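Long-range contacts in 2-polyprenyl-6-methoxyphenol hydroxylase-like FAD-dependent oxidoreductase (Streptomyces sp. NRRL 11266, PDB 6UI5), which is an FAD-dependent oxidoreductase that holds its flavin in a Rossmann-type domain and carries a C-terminal domain of the thioredoxin clan: residues 19-24 against 309-314; 182-187 against 217-222; 192-197 against 249-254; 423-428 against 466-471. All blocks are in the same frame, centred on the assembly; numbering follows the deposited sequence.

Contact 1 of 4, residues 19-24 against 309-314; sequences CELAMR and WKIAAE. Unlike the reference sequence in segment 309-314: Glu314 (reference Asp).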
loop_
_atom_site.group_PDB
_atom_site.type_symbol
_atom_site.label_atom_id
_atom_site.label_comp_id
_atom_site.label_asym_id
_atom_site.label_seq_id
_atom_site.Cartn_x
_atom_site.Cartn_y
_atom_site.Cartn_z
ATOM N N CYS A 19 -37.724 1.650 5.043
ATOM C CA CYS A 19 -37.938 1.132 6.391
ATOM C C CYS A 19 -37.452 2.122 7.450
ATOM O O CYS A 19 -38.163 2.389 8.433
ATOM C CB CYS A 19 -37.248 -0.213 6.560
ATOM S SG CYS A 19 -38.008 -1.542 5.639
ATOM N N GLU A 20 -36.234 2.673 7.274
ATOM C CA GLU A 20 -35.742 3.666 8.234
ATOM C C GLU A 20 -36.681 4.872 8.314
ATOM O O GLU A 20 -36.792 5.509 9.371
ATOM C CB GLU A 20 -34.344 4.150 7.857
ATOM C CG GLU A 20 -33.154 3.137 7.906
ATOM C CD GLU A 20 -32.918 2.441 9.269
ATOM O OE1 GLU A 20 -32.691 1.205 9.273
ATOM O OE2 GLU A 20 -32.919 3.114 10.328
ATOM N N LEU A 21 -37.372 5.200 7.217
ATOM C CA LEU A 21 -38.270 6.350 7.248
ATOM C C LEU A 21 -39.624 5.988 7.858
ATOM O O LEU A 21 -40.221 6.798 8.584
ATOM C CB LEU A 21 -38.445 6.918 5.844
ATOM C CG LEU A 21 -37.233 7.591 5.200
ATOM C CD1 LEU A 21 -37.513 8.045 3.742
ATOM C CD2 LEU A 21 -36.823 8.765 6.051
ATOM N N ALA A 22 -40.101 4.767 7.602
ATOM C CA ALA A 22 -41.448 4.369 7.994
ATOM C C ALA A 22 -41.503 3.901 9.435
ATOM O O ALA A 22 -42.527 4.082 10.104
ATOM C CB ALA A 22 -41.960 3.255 7.085
ATOM N N MET A 23 -40.431 3.273 9.926
ATOM C CA MET A 23 -40.404 2.921 11.340
ATOM C C MET A 23 -40.500 4.157 12.229
ATOM O O MET A 23 -40.891 4.038 13.397
ATOM C CB MET A 23 -39.148 2.122 11.662
ATOM C CG MET A 23 -37.885 2.982 11.885
ATOM S SD MET A 23 -36.502 1.899 12.314
ATOM C CE MET A 23 -36.866 0.540 11.166
ATOM N N ARG A 24 -40.177 5.339 11.693
ATOM C CA ARG A 24 -40.293 6.598 12.413
ATOM C C ARG A 24 -41.515 7.412 11.969
ATOM O O ARG A 24 -41.539 8.637 12.135
ATOM C CB ARG A 24 -38.995 7.405 12.260
ATOM C CG ARG A 24 -37.708 6.575 12.590
ATOM C CD ARG A 24 -36.420 7.412 12.615
ATOM N NE ARG A 24 -35.329 6.676 13.251
ATOM C CZ ARG A 24 -34.591 5.764 12.625
ATOM N NH1 ARG A 24 -34.841 5.506 11.343
ATOM N NH2 ARG A 24 -33.589 5.129 13.253
ATOM N N TRP A 309 -33.264 8.709 9.602
ATOM C CA TRP A 309 -33.200 9.185 10.993
ATOM C C TRP A 309 -32.817 10.657 10.905
ATOM O O TRP A 309 -33.530 11.515 11.443
ATOM C CB TRP A 309 -32.288 8.361 11.934
ATOM C CG TRP A 309 -30.769 8.724 12.079
ATOM C CD1 TRP A 309 -29.713 8.047 11.544
ATOM C CD2 TRP A 309 -30.195 9.801 12.846
ATOM N NE1 TRP A 309 -28.515 8.651 11.888
ATOM C CE2 TRP A 309 -28.786 9.726 12.693
ATOM C CE3 TRP A 309 -30.734 10.820 13.644
ATOM C CZ2 TRP A 309 -27.909 10.639 13.306
ATOM C CZ3 TRP A 309 -29.856 11.727 14.264
ATOM C CH2 TRP A 309 -28.461 11.622 14.088
ATOM N N LYS A 310 -31.793 10.991 10.118
ATOM C CA LYS A 310 -31.541 12.407 9.869
ATOM C C LYS A 310 -32.717 13.061 9.151
ATOM O O LYS A 310 -33.234 14.088 9.612
ATOM C CB LYS A 310 -30.251 12.583 9.096
ATOM C CG LYS A 310 -29.152 11.791 9.742
ATOM C CD LYS A 310 -27.807 12.304 9.373
ATOM C CE LYS A 310 -26.800 11.308 9.831
ATOM N NZ LYS A 310 -25.473 11.591 9.247
ATOM N N ILE A 311 -33.179 12.471 8.035
ATOM C CA ILE A 311 -34.390 12.984 7.401
ATOM C C ILE A 311 -35.551 12.951 8.384
ATOM O O ILE A 311 -36.320 13.918 8.499
ATOM C CB ILE A 311 -34.743 12.196 6.121
ATOM C CG1 ILE A 311 -34.011 12.727 4.907
ATOM C CG2 ILE A 311 -36.228 12.353 5.839
ATOM C CD1 ILE A 311 -34.316 11.953 3.675
ATOM N N ALA A 312 -35.709 11.834 9.108
ATOM C CA ALA A 312 -36.838 11.758 10.038
ATOM C C ALA A 312 -36.759 12.865 11.082
ATOM O O ALA A 312 -37.770 13.512 11.395
ATOM C CB ALA A 312 -36.898 10.392 10.717
ATOM N N ALA A 313 -35.555 13.121 11.602
ATOM C CA ALA A 313 -35.370 14.216 12.547
ATOM C C ALA A 313 -35.776 15.550 11.936
ATOM O O ALA A 313 -36.437 16.364 12.592
ATOM C CB ALA A 313 -33.915 14.274 13.020
ATOM N N GLU A 314 -35.380 15.803 10.690
ATOM C CA GLU A 314 -35.766 17.060 10.064
ATOM C C GLU A 314 -37.274 17.153 9.914
ATOM O O GLU A 314 -37.873 18.192 10.213
ATOM C CB GLU A 314 -35.093 17.218 8.711
ATOM C CG GLU A 314 -35.548 18.468 8.000
ATOM C CD GLU A 314 -34.898 19.717 8.539
ATOM O OE1 GLU A 314 -35.522 20.800 8.420
ATOM O OE2 GLU A 314 -33.767 19.608 9.075
#

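Contact 2 of 4, residues 182-187 against 217-222; sequences GDVAIN and MRVFSA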
loop_
_atom_site.group_PDB
_atom_site.type_symbol
_atom_site.label_atom_id
_atom_site.label_comp_id
_atom_site.label_asym_id
_atom_site.label_seq_id
_atom_site.Cartn_x
_atom_site.Cartn_y
_atom_site.Cartn_z
ATOM N N GLY A 182 -25.762 -14.896 -12.999
ATOM C CA GLY A 182 -27.135 -15.343 -12.935
ATOM C C GLY A 182 -27.173 -16.790 -12.490
ATOM O O GLY A 182 -26.175 -17.334 -12.026
ATOM N N ASP A 183 -28.351 -17.408 -12.652
ATOM C CA ASP A 183 -28.591 -18.791 -12.245
ATOM C C ASP A 183 -28.988 -19.652 -13.442
ATOM O O ASP A 183 -30.037 -19.435 -14.063
ATOM C CB ASP A 183 -29.659 -18.875 -11.160
ATOM C CG ASP A 183 -29.453 -17.824 -10.054
ATOM O OD1 ASP A 183 -28.635 -18.093 -9.148
ATOM O OD2 ASP A 183 -30.133 -16.772 -10.055
ATOM N N VAL A 184 -28.161 -20.623 -13.758
ATOM C CA VAL A 184 -28.510 -21.677 -14.699
ATOM C C VAL A 184 -29.202 -22.800 -13.942
ATOM O O VAL A 184 -28.920 -23.052 -12.771
ATOM C CB VAL A 184 -27.260 -22.198 -15.446
ATOM C CG1 VAL A 184 -26.521 -21.056 -16.108
ATOM C CG2 VAL A 184 -26.354 -22.973 -14.484
ATOM N N ALA A 185 -30.131 -23.478 -14.604
ATOM C CA ALA A 185 -30.488 -24.811 -14.157
ATOM C C ALA A 185 -29.572 -25.811 -14.833
ATOM O O ALA A 185 -29.202 -25.662 -15.998
ATOM C CB ALA A 185 -31.940 -25.162 -14.440
ATOM N N ILE A 186 -29.186 -26.820 -14.070
ATOM C CA ILE A 186 -28.085 -27.686 -14.442
ATOM C C ILE A 186 -28.004 -28.719 -13.336
ATOM O O ILE A 186 -28.189 -28.392 -12.156
ATOM C CB ILE A 186 -26.777 -26.880 -14.629
ATOM C CG1 ILE A 186 -25.766 -27.671 -15.440
ATOM C CG2 ILE A 186 -26.171 -26.476 -13.305
ATOM C CD1 ILE A 186 -26.389 -28.221 -16.636
ATOM N N ASN A 187 -27.808 -29.979 -13.708
ATOM C CA ASN A 187 -27.592 -31.033 -12.729
ATOM C C ASN A 187 -26.528 -30.561 -11.736
ATOM O O ASN A 187 -25.821 -29.585 -12.004
ATOM C CB ASN A 187 -27.198 -32.316 -13.475
ATOM C CG ASN A 187 -27.278 -33.553 -12.614
ATOM O OD1 ASN A 187 -27.671 -33.498 -11.451
ATOM N ND2 ASN A 187 -26.911 -34.690 -13.194
ATOM N N MET A 217 -27.667 -23.537 -10.189
ATOM C CA MET A 217 -26.363 -23.022 -9.797
ATOM C C MET A 217 -26.278 -21.550 -10.160
ATOM O O MET A 217 -26.751 -21.133 -11.222
ATOM C CB MET A 217 -25.233 -23.802 -10.474
ATOM C CG MET A 217 -23.857 -23.407 -10.020
ATOM S SD MET A 217 -22.539 -24.458 -10.672
ATOM C CE MET A 217 -22.299 -23.812 -12.314
ATOM N N ARG A 218 -25.701 -20.760 -9.257
ATOM C CA ARG A 218 -25.353 -19.379 -9.563
ATOM C C ARG A 218 -23.950 -19.344 -10.143
ATOM O O ARG A 218 -23.063 -20.081 -9.698
ATOM C CB ARG A 218 -25.439 -18.489 -8.325
ATOM C CG ARG A 218 -24.972 -17.065 -8.545
ATOM C CD ARG A 218 -25.597 -16.186 -7.507
ATOM N NE ARG A 218 -27.034 -16.182 -7.674
ATOM C CZ ARG A 218 -27.906 -15.782 -6.759
ATOM N NH1 ARG A 218 -27.497 -15.335 -5.566
ATOM N NH2 ARG A 218 -29.201 -15.816 -7.061
ATOM N N VAL A 219 -23.764 -18.512 -11.167
ATOM C CA VAL A 219 -22.533 -18.500 -11.950
ATOM C C VAL A 219 -22.057 -17.063 -12.103
ATOM O O VAL A 219 -22.861 -16.154 -12.341
ATOM C CB VAL A 219 -22.734 -19.161 -13.323
ATOM C CG1 VAL A 219 -23.242 -20.564 -13.122
ATOM C CG2 VAL A 219 -23.733 -18.377 -14.164
ATOM N N PHE A 220 -20.755 -16.852 -11.936
ATOM C CA PHE A 220 -20.179 -15.519 -12.025
ATOM C C PHE A 220 -18.856 -15.589 -12.766
ATOM O O PHE A 220 -18.019 -16.445 -12.469
ATOM C CB PHE A 220 -19.969 -14.905 -10.638
ATOM C CG PHE A 220 -19.365 -13.543 -10.675
ATOM C CD1 PHE A 220 -20.161 -12.418 -10.859
ATOM C CD2 PHE A 220 -17.995 -13.381 -10.544
ATOM C CE1 PHE A 220 -19.604 -11.152 -10.908
ATOM C CE2 PHE A 220 -17.432 -12.128 -10.585
ATOM C CZ PHE A 220 -18.238 -11.011 -10.772
ATOM N N SER A 221 -18.671 -14.688 -13.720
ATOM C CA SER A 221 -17.416 -14.581 -14.447
ATOM C C SER A 221 -16.938 -13.137 -14.424
ATOM O O SER A 221 -17.736 -12.198 -14.472
ATOM C CB SER A 221 -17.573 -15.039 -15.902
ATOM O OG SER A 221 -18.469 -14.166 -16.571
ATOM N N ALA A 222 -15.623 -12.967 -14.395
ATOM C CA ALA A 222 -15.006 -11.645 -14.330
ATOM C C ALA A 222 -13.731 -11.671 -15.157
ATOM O O ALA A 222 -12.794 -12.409 -14.836
ATOM C CB ALA A 222 -14.697 -11.247 -12.891
#

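Contact 3 of 4, residues 192-197 against 249-254; sequences APEQYG and TGKELK. Unlike the reference sequence in segment 192-197: Pro193 (reference Arg).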
loop_
_atom_site.group_PDB
_atom_site.type_symbol
_atom_site.label_atom_id
_atom_site.label_comp_id
_atom_site.label_asym_id
_atom_site.label_seq_id
_atom_site.Cartn_x
_atom_site.Cartn_y
_atom_site.Cartn_z
ATOM N N ALA A 192 -20.468 -30.539 -12.153
ATOM C CA ALA A 192 -19.698 -29.434 -11.627
ATOM C C ALA A 192 -18.365 -30.035 -11.211
ATOM O O ALA A 192 -18.305 -30.810 -10.250
ATOM C CB ALA A 192 -20.418 -28.757 -10.459
ATOM N N PRO A 193 -17.305 -29.773 -11.959
ATOM C CA PRO A 193 -15.993 -30.366 -11.652
ATOM C C PRO A 193 -15.017 -29.362 -11.067
ATOM O O PRO A 193 -15.041 -29.038 -9.888
ATOM C CB PRO A 193 -15.516 -30.847 -13.026
ATOM C CG PRO A 193 -16.172 -29.875 -14.005
ATOM C CD PRO A 193 -17.459 -29.433 -13.384
ATOM N N GLU A 194 -14.077 -28.953 -11.926
ATOM C CA GLU A 194 -13.349 -27.699 -11.759
ATOM C C GLU A 194 -14.288 -26.569 -11.378
ATOM O O GLU A 194 -14.009 -25.808 -10.442
ATOM C CB GLU A 194 -12.645 -27.322 -13.069
ATOM C CG GLU A 194 -11.670 -28.326 -13.649
ATOM C CD GLU A 194 -12.360 -29.603 -14.112
ATOM O OE1 GLU A 194 -12.060 -30.660 -13.524
ATOM O OE2 GLU A 194 -13.226 -29.547 -15.007
ATOM N N GLN A 195 -15.434 -26.475 -12.067
ATOM C CA GLN A 195 -16.314 -25.310 -12.044
ATOM C C GLN A 195 -17.002 -25.153 -10.696
ATOM O O GLN A 195 -17.987 -24.417 -10.572
ATOM C CB GLN A 195 -17.338 -25.410 -13.177
ATOM C CG GLN A 195 -16.791 -25.983 -14.493
ATOM C CD GLN A 195 -17.876 -26.604 -15.375
ATOM O OE1 GLN A 195 -18.885 -27.133 -14.873
ATOM N NE2 GLN A 195 -17.652 -26.582 -16.704
ATOM N N TYR A 196 -16.475 -25.821 -9.677
ATOM C CA TYR A 196 -16.966 -25.699 -8.320
ATOM C C TYR A 196 -16.022 -24.793 -7.545
ATOM O O TYR A 196 -14.800 -24.968 -7.595
ATOM C CB TYR A 196 -17.078 -27.068 -7.655
ATOM C CG TYR A 196 -17.825 -27.001 -6.357
ATOM C CD1 TYR A 196 -19.041 -26.336 -6.277
ATOM C CD2 TYR A 196 -17.319 -27.586 -5.205
ATOM C CE1 TYR A 196 -19.730 -26.258 -5.089
ATOM C CE2 TYR A 196 -18.009 -27.514 -4.011
ATOM C CZ TYR A 196 -19.211 -26.850 -3.963
ATOM O OH TYR A 196 -19.898 -26.776 -2.779
ATOM N N GLY A 197 -16.588 -23.816 -6.854
ATOM C CA GLY A 197 -15.775 -22.845 -6.161
ATOM C C GLY A 197 -15.110 -21.904 -7.139
ATOM O O GLY A 197 -15.105 -22.147 -8.355
ATOM N N THR A 249 -12.909 -22.112 -17.257
ATOM C CA THR A 249 -12.665 -23.367 -16.554
ATOM C C THR A 249 -11.866 -24.355 -17.404
ATOM O O THR A 249 -11.114 -25.168 -16.857
ATOM C CB THR A 249 -13.988 -23.998 -16.110
ATOM O OG1 THR A 249 -13.725 -25.171 -15.328
ATOM C CG2 THR A 249 -14.795 -24.422 -17.306
ATOM N N GLY A 250 -11.996 -24.301 -18.727
ATOM C CA GLY A 250 -11.372 -25.269 -19.608
ATOM C C GLY A 250 -12.298 -26.364 -20.101
ATOM O O GLY A 250 -12.033 -26.962 -21.148
ATOM N N LYS A 251 -13.367 -26.646 -19.375
ATOM C CA LYS A 251 -14.377 -27.607 -19.781
ATOM C C LYS A 251 -15.649 -26.859 -20.166
ATOM O O LYS A 251 -15.709 -25.631 -20.113
ATOM C CB LYS A 251 -14.622 -28.611 -18.655
ATOM C CG LYS A 251 -13.637 -29.771 -18.627
ATOM C CD LYS A 251 -14.124 -30.840 -17.663
ATOM C CE LYS A 251 -13.790 -32.250 -18.140
ATOM N NZ LYS A 251 -14.556 -33.286 -17.374
ATOM N N GLU A 252 -16.687 -27.593 -20.559
ATOM C CA GLU A 252 -17.960 -26.934 -20.813
ATOM C C GLU A 252 -19.039 -27.441 -19.869
ATOM O O GLU A 252 -19.050 -28.603 -19.458
ATOM C CB GLU A 252 -18.434 -27.081 -22.259
ATOM C CG GLU A 252 -19.536 -26.066 -22.562
ATOM C CD GLU A 252 -19.728 -25.792 -24.027
ATOM O OE1 GLU A 252 -20.453 -24.827 -24.348
ATOM O OE2 GLU A 252 -19.157 -26.533 -24.852
ATOM N N LEU A 253 -19.949 -26.524 -19.558
ATOM C CA LEU A 253 -21.043 -26.734 -18.629
ATOM C C LEU A 253 -22.183 -27.451 -19.340
ATOM O O LEU A 253 -22.637 -27.000 -20.393
ATOM C CB LEU A 253 -21.482 -25.362 -18.117
ATOM C CG LEU A 253 -22.686 -25.089 -17.246
ATOM C CD1 LEU A 253 -22.254 -25.157 -15.785
ATOM C CD2 LEU A 253 -23.179 -23.703 -17.610
ATOM N N LYS A 254 -22.662 -28.554 -18.761
ATOM C CA LYS A 254 -23.645 -29.406 -19.433
ATOM C C LYS A 254 -25.017 -28.733 -19.472
ATOM O O LYS A 254 -26.037 -29.374 -19.197
ATOM C CB LYS A 254 -23.708 -30.768 -18.729
ATOM C CG LYS A 254 -24.338 -31.920 -19.510
ATOM C CD LYS A 254 -24.377 -33.185 -18.650
ATOM C CE LYS A 254 -25.294 -33.001 -17.441
ATOM N NZ LYS A 254 -25.018 -33.960 -16.332
#

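Contact 4 of 4, residues 423-428 against 466-471; sequences ETLQSG and LLLRPD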
loop_
_atom_site.group_PDB
_atom_site.type_symbol
_atom_site.label_atom_id
_atom_site.label_comp_id
_atom_site.label_asym_id
_atom_site.label_seq_id
_atom_site.Cartn_x
_atom_site.Cartn_y
_atom_site.Cartn_z
ATOM N N GLU A 423 -29.504 -4.818 19.265
ATOM C CA GLU A 423 -30.949 -4.887 19.488
ATOM C C GLU A 423 -31.533 -3.679 20.248
ATOM O O GLU A 423 -32.739 -3.417 20.113
ATOM C CB GLU A 423 -31.295 -6.178 20.233
ATOM C CG GLU A 423 -30.835 -7.438 19.509
ATOM C CD GLU A 423 -31.122 -8.720 20.298
ATOM O OE1 GLU A 423 -30.197 -9.551 20.436
ATOM O OE2 GLU A 423 -32.267 -8.899 20.782
ATOM N N THR A 424 -30.736 -2.947 21.052
ATOM C CA THR A 424 -31.310 -1.834 21.813
ATOM C C THR A 424 -31.743 -0.694 20.908
ATOM O O THR A 424 -32.629 0.084 21.280
ATOM C CB THR A 424 -30.320 -1.281 22.855
ATOM O OG1 THR A 424 -29.211 -0.657 22.195
ATOM C CG2 THR A 424 -29.817 -2.364 23.778
ATOM N N LEU A 425 -31.124 -0.552 19.738
ATOM C CA LEU A 425 -31.534 0.464 18.765
ATOM C C LEU A 425 -32.798 0.098 17.948
ATOM O O LEU A 425 -33.146 0.854 17.033
ATOM C CB LEU A 425 -30.379 0.769 17.803
ATOM C CG LEU A 425 -29.088 1.307 18.446
ATOM C CD1 LEU A 425 -27.885 0.343 18.285
ATOM C CD2 LEU A 425 -28.742 2.651 17.873
ATOM N N GLN A 426 -33.529 -0.977 18.259
ATOM C CA GLN A 426 -34.642 -1.353 17.378
ATOM C C GLN A 426 -35.809 -0.388 17.447
ATOM O O GLN A 426 -36.636 -0.388 16.531
ATOM C CB GLN A 426 -35.158 -2.758 17.691
ATOM C CG GLN A 426 -34.145 -3.816 17.326
ATOM C CD GLN A 426 -34.633 -5.216 17.586
ATOM O OE1 GLN A 426 -35.829 -5.454 17.728
ATOM N NE2 GLN A 426 -33.705 -6.164 17.616
ATOM N N SER A 427 -35.915 0.416 18.504
ATOM C CA SER A 427 -36.989 1.407 18.543
ATOM C C SER A 427 -36.797 2.536 17.526
ATOM O O SER A 427 -37.701 3.369 17.363
ATOM C CB SER A 427 -37.104 1.980 19.951
ATOM O OG SER A 427 -35.833 2.405 20.422
ATOM N N GLY A 428 -35.656 2.584 16.842
ATOM C CA GLY A 428 -35.335 3.681 15.957
ATOM C C GLY A 428 -34.742 4.909 16.625
ATOM O O GLY A 428 -34.452 5.895 15.928
ATOM N N LEU A 466 -22.262 4.995 27.532
ATOM C CA LEU A 466 -22.079 5.272 26.103
ATOM C C LEU A 466 -23.363 5.865 25.548
ATOM O O LEU A 466 -24.472 5.558 26.014
ATOM C CB LEU A 466 -21.695 4.029 25.268
ATOM C CG LEU A 466 -20.476 3.137 25.629
ATOM C CD1 LEU A 466 -20.860 1.946 26.490
ATOM C CD2 LEU A 466 -19.669 2.655 24.451
ATOM N N LEU A 467 -23.209 6.727 24.552
ATOM C CA LEU A 467 -24.351 7.287 23.844
ATOM C C LEU A 467 -24.300 6.853 22.382
ATOM O O LEU A 467 -23.283 7.060 21.704
ATOM C CB LEU A 467 -24.368 8.803 23.956
ATOM C CG LEU A 467 -25.439 9.566 23.186
ATOM C CD1 LEU A 467 -26.846 9.478 23.850
ATOM C CD2 LEU A 467 -24.971 11.037 22.988
ATOM N N LEU A 468 -25.373 6.224 21.906
ATOM C CA LEU A 468 -25.429 5.754 20.521
ATOM C C LEU A 468 -26.387 6.627 19.741
ATOM O O LEU A 468 -27.515 6.880 20.189
ATOM C CB LEU A 468 -25.879 4.300 20.431
ATOM C CG LEU A 468 -25.144 3.336 21.353
ATOM C CD1 LEU A 468 -25.849 1.955 21.329
ATOM C CD2 LEU A 468 -23.663 3.223 20.982
ATOM N N ARG A 469 -25.927 7.113 18.600
ATOM C CA ARG A 469 -26.836 7.715 17.639
ATOM C C ARG A 469 -27.770 6.674 17.016
ATOM O O ARG A 469 -27.497 5.468 17.051
ATOM C CB ARG A 469 -26.061 8.428 16.540
ATOM C CG ARG A 469 -24.792 9.146 17.024
ATOM C CD ARG A 469 -24.301 10.018 15.898
ATOM N NE ARG A 469 -24.392 9.323 14.592
ATOM C CZ ARG A 469 -23.805 9.731 13.470
ATOM N NH1 ARG A 469 -23.078 10.868 13.439
ATOM N NH2 ARG A 469 -23.952 9.014 12.361
ATOM N N PRO A 470 -28.906 7.124 16.471
ATOM C CA PRO A 470 -29.896 6.167 15.955
ATOM C C PRO A 470 -29.344 5.192 14.924
ATOM O O PRO A 470 -29.933 4.125 14.737
ATOM C CB PRO A 470 -30.983 7.070 15.353
ATOM C CG PRO A 470 -30.892 8.335 16.138
ATOM C CD PRO A 470 -29.416 8.513 16.428
ATOM N N ASP A 471 -28.230 5.505 14.269
ATOM C CA ASP A 471 -27.605 4.564 13.367
ATOM C C ASP A 471 -26.567 3.673 14.053
ATOM O O ASP A 471 -25.759 3.041 13.369
ATOM C CB ASP A 471 -26.990 5.318 12.190
ATOM C CG ASP A 471 -26.006 6.381 12.621
ATOM O OD1 ASP A 471 -25.591 6.379 13.796
ATOM O OD2 ASP A 471 -25.611 7.199 11.757
#

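Contact 1 of 4, residues 19-24 against 309-314
The guanidinium of Arg24 lies flat against the CB of Trp309, which sits over the centre of one face with Arg24 CZ 3.5 Å from Trp309 CB. In the plane of the guanidinium, at its edge, is Glu20 O. The indole is not stacked on it, since the two planes are 52° apart; one indole face is covered instead by CG of Lys310. This meeting joins two helices of the Rossmann-type FAD domain: 12-22, which follows the first strand 5-8 after what is probably the glycine-rich dinucleotide turn, and the long helix 295-316.

Arg24, in the loop that follows helix 12-22, folds its side chain back over the last turn to Glu20. Its chain runs extended from CG to NE, bringing NH1 to Glu20 O at 2.8 Å and, in a nearly straight salt bridge (164°), to Glu20 OE2 at 3.2 Å, a carboxylate oxygen met from above its plane. Both bonds lie close to the guanidinium plane and help set its rotation, with one face toward Trp309 CB. Farther out, Arg24 NH2 reaches Gly428 O, and Trp309 NE1 makes a weak hydrogen bond to Asp471 OD2, both in the C-terminal domain. Glu20 OE1 has a second partner in Arg57.

Small and branched apolar residues complete the interface without a single hydrogen bond across it. Ala312, whose methyl lets the helix come close, receives the arginine chain: Arg24 CD is 3.6 Å from Ala312 CB. Deeper, where strand 5-8 backs Leu21, the leucine crosses Ile311 obliquely and its CD2 touches Ile311 CG2 at 3.6 Å.

Contact 2 of 4, residues 182-187 against 217-222
Four backbone hydrogen bonds pair these antiparallel strands, two at each hydrogen-bonded pair. At Gly182 and Val219 the stronger bond runs from Val219 N to Gly182 O at 2.8 Å, nearly along the C=O axis, while Gly182 N to Val219 O is weak. Met217 N meets Val184 O at 2.9 Å and is nearly straight (171°), whereas Val184 N to Met217 O is weak. Between them, at the non-hydrogen-bonded pair, the backbone of Asp183 bonds to His259 and Trp260, and that of Arg218 to Ala210, so both strands are interior to the sheet.

The side chains of that middle pair lie side by side, their opposite charges probably offsetting each other where both residues are buried. Arg218 leaves with CG anti to the backbone N and bends at chi3 (-64°), so NE donates to Asp183 OD1 at 2.9 Å from above the carboxylate plane; NH2 adds a weak bond to Asp183 OD1 and a longer one to Asp183 OD2, whose position is less certain.

On the other face, shared with Met217, Val184 CG2 lies 4.2 Å from Val219 CG1; helix 238-249 covers the valines. Just past the strand end, Ile186 lies alongside Met217. Gly182 has a phi of 142°, where a CB would collide with the preceding carbonyl O. Phe220 touches FAD: the pair belongs to the antiparallel sheet that flanks the flavin in FAD-dependent hydroxylase-like folds.

Contact 3 of 4, residues 192-197 against 249-254
No hydrogen bond or salt bridge joins these two loops; they meet by van der Waals contacts between polar and apolar parts. The charged pair comes first. Glu194, bent at chi2, crosses Lys251 at about a right angle, and its OE2 rests on the aliphatic chain, 3.1 Å from Lys251 CD. The lysine NZ stays 4.6 Å from Glu194 OE2, so the opposite charges are near but not in contact, and any attraction is probably modest; long flexible chains suit this exposed place. Pro193 CG flanks the same lysine chain.

Contacts around Thr249 form the second group. With OG1 anti to the backbone N, the hydroxyl oxygen faces two carbons, 3.3 Å from Glu194 CB and 3.3 Å from Gln195 CG.

Third is the amide of Gln195, a buried residue whose chain extends beyond CG to slip between the loop and the helix end. Its NE2 lies 3.6 Å from Thr249 CG2 and 3.6 Å from Glu252 C, while OE1 is 4.0 Å from Leu253 CD1. Val245 and Phe207 also touch this glutamine.

Gly250, with a phi of 100° that glycine readily takes, ends helix 238-249 and turns the chain toward strand 257-271. This is a helix-terminating loop packed on a strand-connecting loop, at the outer end of the antiparallel sheet domain.

Contact 4 of 4, residues 423-428 against 466-471
Leu468, the last residue of strand 465-468, opens the contact with an apolar touch: its CD1 is 4.0 Å from Leu425 CD1, and the two leucines cross at about a right angle. Both leucines also rest on Val431 of the neighbouring strand 430-434, so apolar side chains suit this buried place. Thr424 grazes the same methyl, its hydroxyl OG1 being bonded back to Val421 O.

Arg469 offers its backbone to the contact: Leu425 CD2 presses to 3.2 Å from Arg469 O. Its CB points away from 423-428, and the guanidinium grips Asp471 side-on, NE meeting OD1 at 3.3 Å and NH2 meeting OD2 at 2.5 Å. Both oxygens use their syn lone pairs, and the partners lie in the guanidinium plane, so the two groups clasp each other. Arg469 NH1 has a second acid in Glu330, and Trp494 adds a cation-pi contact.

Pro470, rigid and compact, follows where the chain leaves the strand. Its CB stands 3.7 Å from Gly428 O, and Pro470 O is 3.7 Å from Leu425 CD2; Arg57 NH2 bonds to that carbonyl. Gly428 takes a phi of 83°, easy for glycine, and closes the short turn with its N bonded to Leu425 O at 3.1 Å.

Asp471 then leads toward strand 474-477. The first segment is thus a tight turn feeding strand 430-434, set against the end of the antiparallel hairpin 465-477, which runs on to helix 484-495: a strand-strand-helix ending characteristic of the thioredoxin-like fold.

How the contacts relate
From the N terminus, contact 1 opens on the first Rossmann helix and closes only when the chain returns at 309-314. Contacts 2 and 3 fall within that excursion. Their segments alternate, 182-187, 192-197, 217-222, 249-254, so the two loops cross, and they touch: Met217 CE packs on Leu253 CD1 at 3.7 Å. They tie two strands of the antiparallel sheet to the loops at its outer end, across the chain's centre from contact 1, their centres about 38 and 47 Å from its own. Contact 4 follows within the C-terminal domain, yet its centre is about 13 Å from that of contact 1, where Trp309 and Pro470 pack, tying the thioredoxin-like domain to the FAD domain.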